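Local coordinates for D-threo-3-hydroxyaspartate dehydratase (Delftia, PDB 3WQC), which catalyses the pyridoxal-phosphate-dependent deamination of D-threo-3-hydroxyaspartate to oxaloacetate and ammonia, and also acts on two other 3-hydroxyaspartate isomers and D-serine, at residues L16-D19 / T20-V24; E211-A215 / A216-C220; A245-V249 / F250-V254. All coordinates share one frame; numbering follows the deposited sequence.

Contact 1 (L16-D19 / T20-V24); sequences LTLD and TPAAV
D19 and T20 meet in a local turn contact, where the loop that follows helix 3-11 runs into strand 22-26 of the mixed sheet, at the boundary with the second subunit. The evidence is a short-range polar grip at the bend and a thin apolar touch beside it. The carboxylate of D19 curls forward over the next peptide: CG stands anti to its own backbone N (chi1 -165°), which carries OD1 to 2.9 Å from T20 N. The N-H points at OD1 with an angle of only 133°, and the bond is weak. A water spans the same two residues, donating to D19 OD2 at 2.8 Å and weakly to T20 O at 3.4 Å.

On the apolar side, L18 CD1 lies 4.3 Å from A22 CB, and the same methyl of A22 rests 3.7 Å from D19 O. L18 and A22 thus come together on the inner side of the bend, where L271 and Q373 of the neighbouring strands also touch L18. The peptide bond before P21 is cis, which turns the chain sharply just ahead of the strand. T20 packs on L271 and R354, while its OG1 hydrogen-bonds to D287 and T273.

The weak T20 bond is not the main hold on D19. OD1 also forms a salt bridge with R101 and accepts a hydrogen bond from H100, both of the second subunit, and R101 reaches T20 O weakly as well. A bound magnesium ion lies about 4 Å from the D19 side chain. Several donors converge on one carboxylate oxygen with a cation nearby, an environment that would be expected to stabilise the negative charge of D19 and that ties the entrance of the strand to the subunit interface.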
loop_
_atom_site.group_PDB
_atom_site.type_symbol
_atom_site.label_atom_id
_atom_site.label_comp_id
_atom_site.label_asym_id
_atom_site.label_seq_id
_atom_site.Cartn_x
_atom_site.Cartn_y
_atom_site.Cartn_z
ATOM N N LEU B 16 11.594 21.379 -5.563
ATOM C CA LEU B 16 11.977 21.398 -6.968
ATOM C C LEU B 16 13.031 20.381 -7.295
ATOM O O LEU B 16 13.241 20.054 -8.515
ATOM C CB LEU B 16 12.540 22.802 -7.314
ATOM C CG LEU B 16 11.482 23.895 -7.353
ATOM C CD1 LEU B 16 12.185 25.191 -7.688
ATOM C CD2 LEU B 16 10.448 23.568 -8.420
ATOM N N THR B 17 13.813 19.942 -6.286
ATOM C CA THR B 17 14.978 19.087 -6.557
ATOM C C THR B 17 14.727 17.623 -6.166
ATOM O O THR B 17 15.420 16.744 -6.625
ATOM C CB THR B 17 16.272 19.554 -5.835
ATOM O OG1 THR B 17 16.089 19.434 -4.409
ATOM C CG2 THR B 17 16.612 21.004 -6.252
ATOM N N LEU B 18 13.712 17.357 -5.325
ATOM C CA LEU B 18 13.363 15.963 -4.996
ATOM C C LEU B 18 12.984 15.145 -6.235
ATOM O O LEU B 18 12.360 15.694 -7.194
ATOM C CB LEU B 18 12.126 15.964 -4.080
ATOM C CG LEU B 18 12.419 16.314 -2.599
ATOM C CD1 LEU B 18 11.116 16.439 -1.851
ATOM C CD2 LEU B 18 13.419 15.357 -1.899
ATOM N N ASP B 19 13.288 13.861 -6.245
ATOM C CA ASP B 19 12.615 13.011 -7.239
ATOM C C ASP B 19 11.166 12.796 -6.798
ATOM O O ASP B 19 10.801 13.037 -5.595
ATOM C CB ASP B 19 13.338 11.674 -7.314
ATOM C CG ASP B 19 12.950 10.823 -8.575
ATOM O OD1 ASP B 19 12.357 11.393 -9.555
ATOM O OD2 ASP B 19 13.267 9.586 -8.594
ATOM N N THR B 20 10.320 12.453 -7.768
ATOM C CA THR B 20 8.907 12.206 -7.503
ATOM C C THR B 20 8.587 10.745 -7.893
ATOM O O THR B 20 9.269 10.118 -8.724
ATOM C CB THR B 20 8.038 13.115 -8.382
ATOM O OG1 THR B 20 8.422 13.002 -9.756
ATOM C CG2 THR B 20 8.173 14.556 -7.894
ATOM N N PRO B 21 7.632 10.119 -7.222
ATOM C CA PRO B 21 6.804 10.738 -6.159
ATOM C C PRO B 21 7.527 10.817 -4.804
ATOM O O PRO B 21 8.438 10.020 -4.556
ATOM C CB PRO B 21 5.592 9.749 -6.035
ATOM C CG PRO B 21 6.190 8.423 -6.430
ATOM C CD PRO B 21 7.255 8.714 -7.504
ATOM N N ALA B 22 7.074 11.736 -3.942
ATOM C CA ALA B 22 7.647 11.878 -2.589
ATOM C C ALA B 22 6.508 12.221 -1.657
ATOM O O ALA B 22 5.539 12.940 -2.037
ATOM C CB ALA B 22 8.678 13.014 -2.569
ATOM N N ALA B 23 6.584 11.738 -0.408
ATOM C CA ALA B 23 5.535 12.045 0.600
ATOM C C ALA B 23 6.023 13.261 1.415
ATOM O O ALA B 23 7.034 13.163 2.167
ATOM C CB ALA B 23 5.355 10.790 1.461
ATOM N N VAL B 24 5.321 14.379 1.297
ATOM C CA VAL B 24 5.811 15.629 1.837
ATOM C C VAL B 24 4.953 15.953 3.078
ATOM O O VAL B 24 3.692 15.989 2.974
ATOM C CB VAL B 24 5.625 16.739 0.774
ATOM C CG1 VAL B 24 5.982 18.098 1.411
ATOM C CG2 VAL B 24 6.563 16.408 -0.432
HETATM O O HOH W 1 11.464 7.600 -9.468
#

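Contact 2 (E211-A215 / A216-C220); sequences EALRA and AGLPC
L213 and R214, on the last turn of helix 192-215, meet the residues that leave it through a Schellman motif, with G217 as its C-prime residue. The helix and the strand after it, 222-225, belong to the alanine-racemase-like barrel domain.

Backbone bonds define the motif. L218 N reaches back to L213 O at 3.0 Å, the six-to-one bond, and G217 N reaches R214 O at 2.9 Å. A216 N gives a further bond to A212 O at 3.2 Å. G217 has a phi of 84°, and a CB at these backbone angles would be jammed against the carbonyl oxygen of A216, so a side chain here would be strained, consistent with glycine at the C-prime position.

The pair joined by the six-to-one bond, L213 and L218, also makes the apolar contact that commonly accompanies this motif. The two branches of L213 divide the work: CD2 meets L218 CD1 at 3.8 Å, the side chains crossing obliquely, while CD1 touches C220 SG at 3.7 Å. This cluster faces strand 175-180, where V179 packs on L213 and C220 and L176 on L218; H170 of helix 159-171 also lies against L218.

Polar side-chain bonding is carried by R214. Its chain runs extended from CG to NE along the outgoing segment, with CG 4.0 Å from C220 CB, and so brings the guanidinium edge-on to C220 O. NE adds a weak bond to that oxygen. The stronger one comes from R214 NH2, 2.8 Å from C220 O, nearly in line with the C=O bond and 12° out of the guanidinium plane.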
loop_
_atom_site.group_PDB
_atom_site.type_symbol
_atom_site.label_atom_id
_atom_site.label_comp_id
_atom_site.label_asym_id
_atom_site.label_seq_id
_atom_site.Cartn_x
_atom_site.Cartn_y
_atom_site.Cartn_z
ATOM N N GLU B 211 -16.429 0.291 35.252
ATOM C CA GLU B 211 -17.207 0.281 36.519
ATOM C C GLU B 211 -17.675 -1.126 36.905
ATOM O O GLU B 211 -17.783 -1.469 38.102
ATOM C CB GLU B 211 -18.386 1.224 36.437
ATOM C CG GLU B 211 -17.872 2.645 36.450
ATOM C CD GLU B 211 -18.971 3.675 36.224
ATOM O OE1 GLU B 211 -18.729 4.916 36.356
ATOM O OE2 GLU B 211 -20.128 3.303 35.915
ATOM N N ALA B 212 -17.963 -1.961 35.905
ATOM C CA ALA B 212 -18.372 -3.382 36.178
ATOM C C ALA B 212 -17.162 -4.135 36.777
ATOM O O ALA B 212 -17.313 -4.858 37.767
ATOM C CB ALA B 212 -18.881 -4.042 34.902
ATOM N N LEU B 213 -15.963 -3.990 36.167
ATOM C CA LEU B 213 -14.796 -4.675 36.724
ATOM C C LEU B 213 -14.570 -4.221 38.192
ATOM O O LEU B 213 -14.306 -5.036 39.069
ATOM C CB LEU B 213 -13.557 -4.324 35.871
ATOM C CG LEU B 213 -13.551 -5.014 34.490
ATOM C CD1 LEU B 213 -12.465 -4.260 33.658
ATOM C CD2 LEU B 213 -13.203 -6.515 34.616
ATOM N N ARG B 214 -14.605 -2.889 38.398
ATOM C CA ARG B 214 -14.294 -2.385 39.768
ATOM C C ARG B 214 -15.406 -2.809 40.755
ATOM O O ARG B 214 -15.117 -3.099 41.911
ATOM C CB ARG B 214 -14.254 -0.847 39.705
ATOM C CG ARG B 214 -13.026 -0.372 38.864
ATOM C CD ARG B 214 -13.186 1.242 38.830
ATOM N NE ARG B 214 -12.357 1.841 37.947
ATOM C CZ ARG B 214 -12.674 2.799 37.140
ATOM N NH1 ARG B 214 -13.883 3.474 37.165
ATOM N NH2 ARG B 214 -11.758 3.138 36.316
ATOM N N ALA B 215 -16.658 -2.923 40.274
ATOM C CA ALA B 215 -17.771 -3.390 41.163
ATOM C C ALA B 215 -17.508 -4.864 41.613
ATOM O O ALA B 215 -17.928 -5.237 42.704
ATOM C CB ALA B 215 -19.124 -3.260 40.447
ATOM N N ALA B 216 -16.773 -5.640 40.832
ATOM C CA ALA B 216 -16.373 -7.024 41.156
ATOM C C ALA B 216 -15.095 -7.078 41.955
ATOM O O ALA B 216 -14.524 -8.174 42.160
ATOM C CB ALA B 216 -16.279 -7.857 39.833
ATOM N N GLY B 217 -14.541 -5.928 42.375
ATOM C CA GLY B 217 -13.285 -5.937 43.178
ATOM C C GLY B 217 -12.024 -6.009 42.373
ATOM O O GLY B 217 -10.965 -6.210 42.954
ATOM N N LEU B 218 -12.150 -5.833 41.037
ATOM C CA LEU B 218 -10.945 -5.978 40.165
ATOM C C LEU B 218 -10.385 -4.586 39.878
ATOM O O LEU B 218 -11.175 -3.633 39.766
ATOM C CB LEU B 218 -11.353 -6.634 38.807
ATOM C CG LEU B 218 -11.793 -8.103 38.988
ATOM C CD1 LEU B 218 -12.527 -8.507 37.746
ATOM C CD2 LEU B 218 -10.528 -8.952 39.210
ATOM N N PRO B 219 -9.045 -4.454 39.801
ATOM C CA PRO B 219 -8.511 -3.123 39.465
ATOM C C PRO B 219 -8.820 -2.772 38.029
ATOM O O PRO B 219 -8.838 -3.667 37.117
ATOM C CB PRO B 219 -6.997 -3.316 39.613
ATOM C CG PRO B 219 -6.755 -4.815 39.368
ATOM C CD PRO B 219 -8.040 -5.551 39.817
ATOM N N CYS B 220 -9.005 -1.504 37.766
ATOM C CA CYS B 220 -9.176 -1.023 36.362
ATOM C C CYS B 220 -8.786 0.445 36.338
ATOM O O CYS B 220 -9.648 1.274 36.109
ATOM C CB CYS B 220 -10.600 -1.303 35.841
ATOM S SG CYS B 220 -10.661 -1.000 34.042
#

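Contact 3 (A245-V249 / F250-V254); sequences AGVYV and FFDLV. With PLP (pyridoxal-5'-phosphate), chain J.
V247 O, at the head of the short 3-10 segment 247-249, accepts from the two N-H groups that follow its last residue, F250 N at 3.1 Å and F251 N at 2.8 Å, the second straighter, and F251 then turns to positive phi before the chain enters helix 253-258.

The side chains pack on this bend in two face contacts. The F251 ring lies beneath the Y248 backbone: Y248 CA sits 3.9 Å from the ring centroid, close to the ring normal, in a CH-pi contact, while Y248 O stands over the same ring nearer its rim. Y248 CB adds an apolar contact with the far end of the ring. In the second, V249 CG1 is held between its own N and carbonyl carbon (chi1 69°), which sets that methyl over the centre of the F250 ring at 3.9 Å; Y372 meets F250 edge-to-face. Cut back to an alanine, F251 would probably leave the Y248 backbone without its ring platform and open a gap toward N33, R36 and L232, which pack on this side chain.

D252 is the N-cap of helix 253-258, its OD1 accepting from M255 N. The other oxygen, OD2, is bonded to A362 N and lies 3.4 Å from V247 CG2, the two side chains crossing at about a right angle.

While V247 O closes the bend, the N-H groups of G246 and V247 that open it face the cofactor phosphate. G246 N donates to PLP O1P at 2.6 Å and nearly straight, at 172°, and V247 N donates to PLP O3P at 3.2 Å. PLP is also hydrogen-bonded to Y187, T228, R244 and R151. The two backbone amides thus form part of a phosphate-binding loop characteristic of the pyridoxal-phosphate barrel of the alanine racemase fold.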
loop_
_atom_site.group_PDB
_atom_site.type_symbol
_atom_site.label_atom_id
_atom_site.label_comp_id
_atom_site.label_asym_id
_atom_site.label_seq_id
_atom_site.Cartn_x
_atom_site.Cartn_y
_atom_site.Cartn_z
ATOM N N ALA B 245 -5.482 8.924 19.567
ATOM C CA ALA B 245 -5.863 9.422 18.206
ATOM C C ALA B 245 -4.551 9.444 17.432
ATOM O O ALA B 245 -3.466 9.609 18.018
ATOM C CB ALA B 245 -6.379 10.873 18.276
ATOM N N GLY B 246 -4.663 9.149 16.148
ATOM C CA GLY B 246 -3.414 9.053 15.321
ATOM C C GLY B 246 -3.505 9.855 14.035
ATOM O O GLY B 246 -2.531 10.568 13.723
ATOM N N VAL B 247 -4.553 9.690 13.225
ATOM C CA VAL B 247 -4.512 10.248 11.842
ATOM C C VAL B 247 -4.510 11.761 11.933
ATOM O O VAL B 247 -4.037 12.406 10.979
ATOM C CB VAL B 247 -5.655 9.732 10.955
ATOM C CG1 VAL B 247 -7.051 10.268 11.397
ATOM C CG2 VAL B 247 -5.330 10.005 9.483
ATOM N N TYR B 248 -5.026 12.347 13.012
ATOM C CA TYR B 248 -5.073 13.821 13.154
ATOM C C TYR B 248 -3.719 14.483 12.909
ATOM O O TYR B 248 -3.688 15.692 12.613
ATOM C CB TYR B 248 -5.590 14.192 14.582
ATOM C CG TYR B 248 -4.458 14.092 15.586
ATOM C CD1 TYR B 248 -4.082 12.873 16.185
ATOM C CD2 TYR B 248 -3.702 15.247 15.957
ATOM C CE1 TYR B 248 -3.003 12.774 17.048
ATOM C CE2 TYR B 248 -2.613 15.140 16.778
ATOM C CZ TYR B 248 -2.286 13.954 17.387
ATOM O OH TYR B 248 -1.222 13.858 18.249
ATOM N N VAL B 249 -2.605 13.822 13.153
ATOM C CA VAL B 249 -1.320 14.455 13.039
ATOM C C VAL B 249 -1.162 15.049 11.633
ATOM O O VAL B 249 -0.566 16.182 11.483
ATOM C CB VAL B 249 -0.148 13.503 13.474
ATOM C CG1 VAL B 249 0.065 12.315 12.492
ATOM C CG2 VAL B 249 1.185 14.265 13.645
ATOM N N PHE B 250 -1.683 14.318 10.632
ATOM C CA PHE B 250 -1.678 14.836 9.254
ATOM C C PHE B 250 -3.018 15.231 8.710
ATOM O O PHE B 250 -3.105 16.095 7.798
ATOM C CB PHE B 250 -1.053 13.784 8.270
ATOM C CG PHE B 250 0.353 13.352 8.669
ATOM C CD1 PHE B 250 1.318 14.272 9.220
ATOM C CD2 PHE B 250 0.749 12.035 8.418
ATOM C CE1 PHE B 250 2.635 13.847 9.534
ATOM C CE2 PHE B 250 2.066 11.633 8.701
ATOM C CZ PHE B 250 2.989 12.512 9.282
ATOM N N PHE B 251 -4.099 14.562 9.139
ATOM C CA PHE B 251 -5.380 14.587 8.487
ATOM C C PHE B 251 -5.316 14.081 7.033
ATOM O O PHE B 251 -4.219 13.703 6.565
ATOM C CB PHE B 251 -6.120 15.985 8.580
ATOM C CG PHE B 251 -6.559 16.317 9.986
ATOM C CD1 PHE B 251 -7.533 15.508 10.612
ATOM C CD2 PHE B 251 -6.061 17.441 10.648
ATOM C CE1 PHE B 251 -8.053 15.867 11.879
ATOM C CE2 PHE B 251 -6.553 17.784 11.939
ATOM C CZ PHE B 251 -7.554 16.993 12.519
ATOM N N ASP B 252 -6.469 14.031 6.383
ATOM C CA ASP B 252 -6.611 13.505 5.041
ATOM C C ASP B 252 -7.976 13.812 4.528
ATOM O O ASP B 252 -8.769 14.519 5.232
ATOM C CB ASP B 252 -6.232 12.001 4.980
ATOM C CG ASP B 252 -7.136 11.132 5.870
ATOM O OD1 ASP B 252 -8.318 11.549 6.064
ATOM O OD2 ASP B 252 -6.690 10.071 6.364
ATOM N N LEU B 253 -8.293 13.396 3.294
ATOM C CA LEU B 253 -9.575 13.781 2.722
ATOM C C LEU B 253 -10.769 13.014 3.302
ATOM O O LEU B 253 -11.883 13.539 3.374
ATOM C CB LEU B 253 -9.581 13.572 1.207
ATOM C CG LEU B 253 -8.537 14.520 0.501
ATOM C CD1 LEU B 253 -8.385 14.012 -0.941
ATOM C CD2 LEU B 253 -9.059 15.960 0.547
ATOM N N VAL B 254 -10.528 11.785 3.779
ATOM C CA VAL B 254 -11.604 11.058 4.518
ATOM C C VAL B 254 -11.962 11.893 5.779
ATOM O O VAL B 254 -13.158 12.085 6.038
ATOM C CB VAL B 254 -11.127 9.645 4.895
ATOM C CG1 VAL B 254 -11.969 9.053 6.026
ATOM C CG2 VAL B 254 -11.244 8.795 3.636
HETATM N N1 PLP J . -7.041 3.202 18.733
HETATM C C2 PLP J . -6.916 2.055 18.034
HETATM C C2A PLP J . -7.082 0.715 18.713
HETATM C C3 PLP J . -6.605 2.130 16.627
HETATM O O3 PLP J . -6.459 1.003 15.949
HETATM C C4 PLP J . -6.470 3.435 16.033
HETATM C C4A PLP J . -6.124 3.519 14.653
HETATM C C5 PLP J . -6.619 4.592 16.855
HETATM C C6 PLP J . -6.980 4.425 18.199
HETATM C C5A PLP J . -6.492 5.981 16.279
HETATM O O4P PLP J . -7.648 6.227 15.352
HETATM P P PLP J . -7.509 7.456 14.334
HETATM O O1P PLP J . -7.053 8.574 15.196
HETATM O O2P PLP J . -8.902 7.639 13.843
HETATM O O3P PLP J . -6.495 7.140 13.312
#

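How the contacts relate
Only contact 3 reaches the cofactor: A245, G246 and V247 belong to the pyridoxal phosphate pocket, and the centre of contact 3 lies about 6 Å from the centre of the chain. Contacts 1 and 2 are away from that pocket and on opposite sides of the chain's centre, with centres 53 Å apart. Contact 1 comes within about 7 Å of contact 3 between nearest atoms, without touching; Y372 bridges the gap, packing on A23 and edge-to-face with F250. Contact 2 stays about 18 Å from contact 3 at nearest atoms, although both lie in the part of the chain related to the N-terminal domain of alanine racemase. The second subunit touches contact 1 but neither of the others.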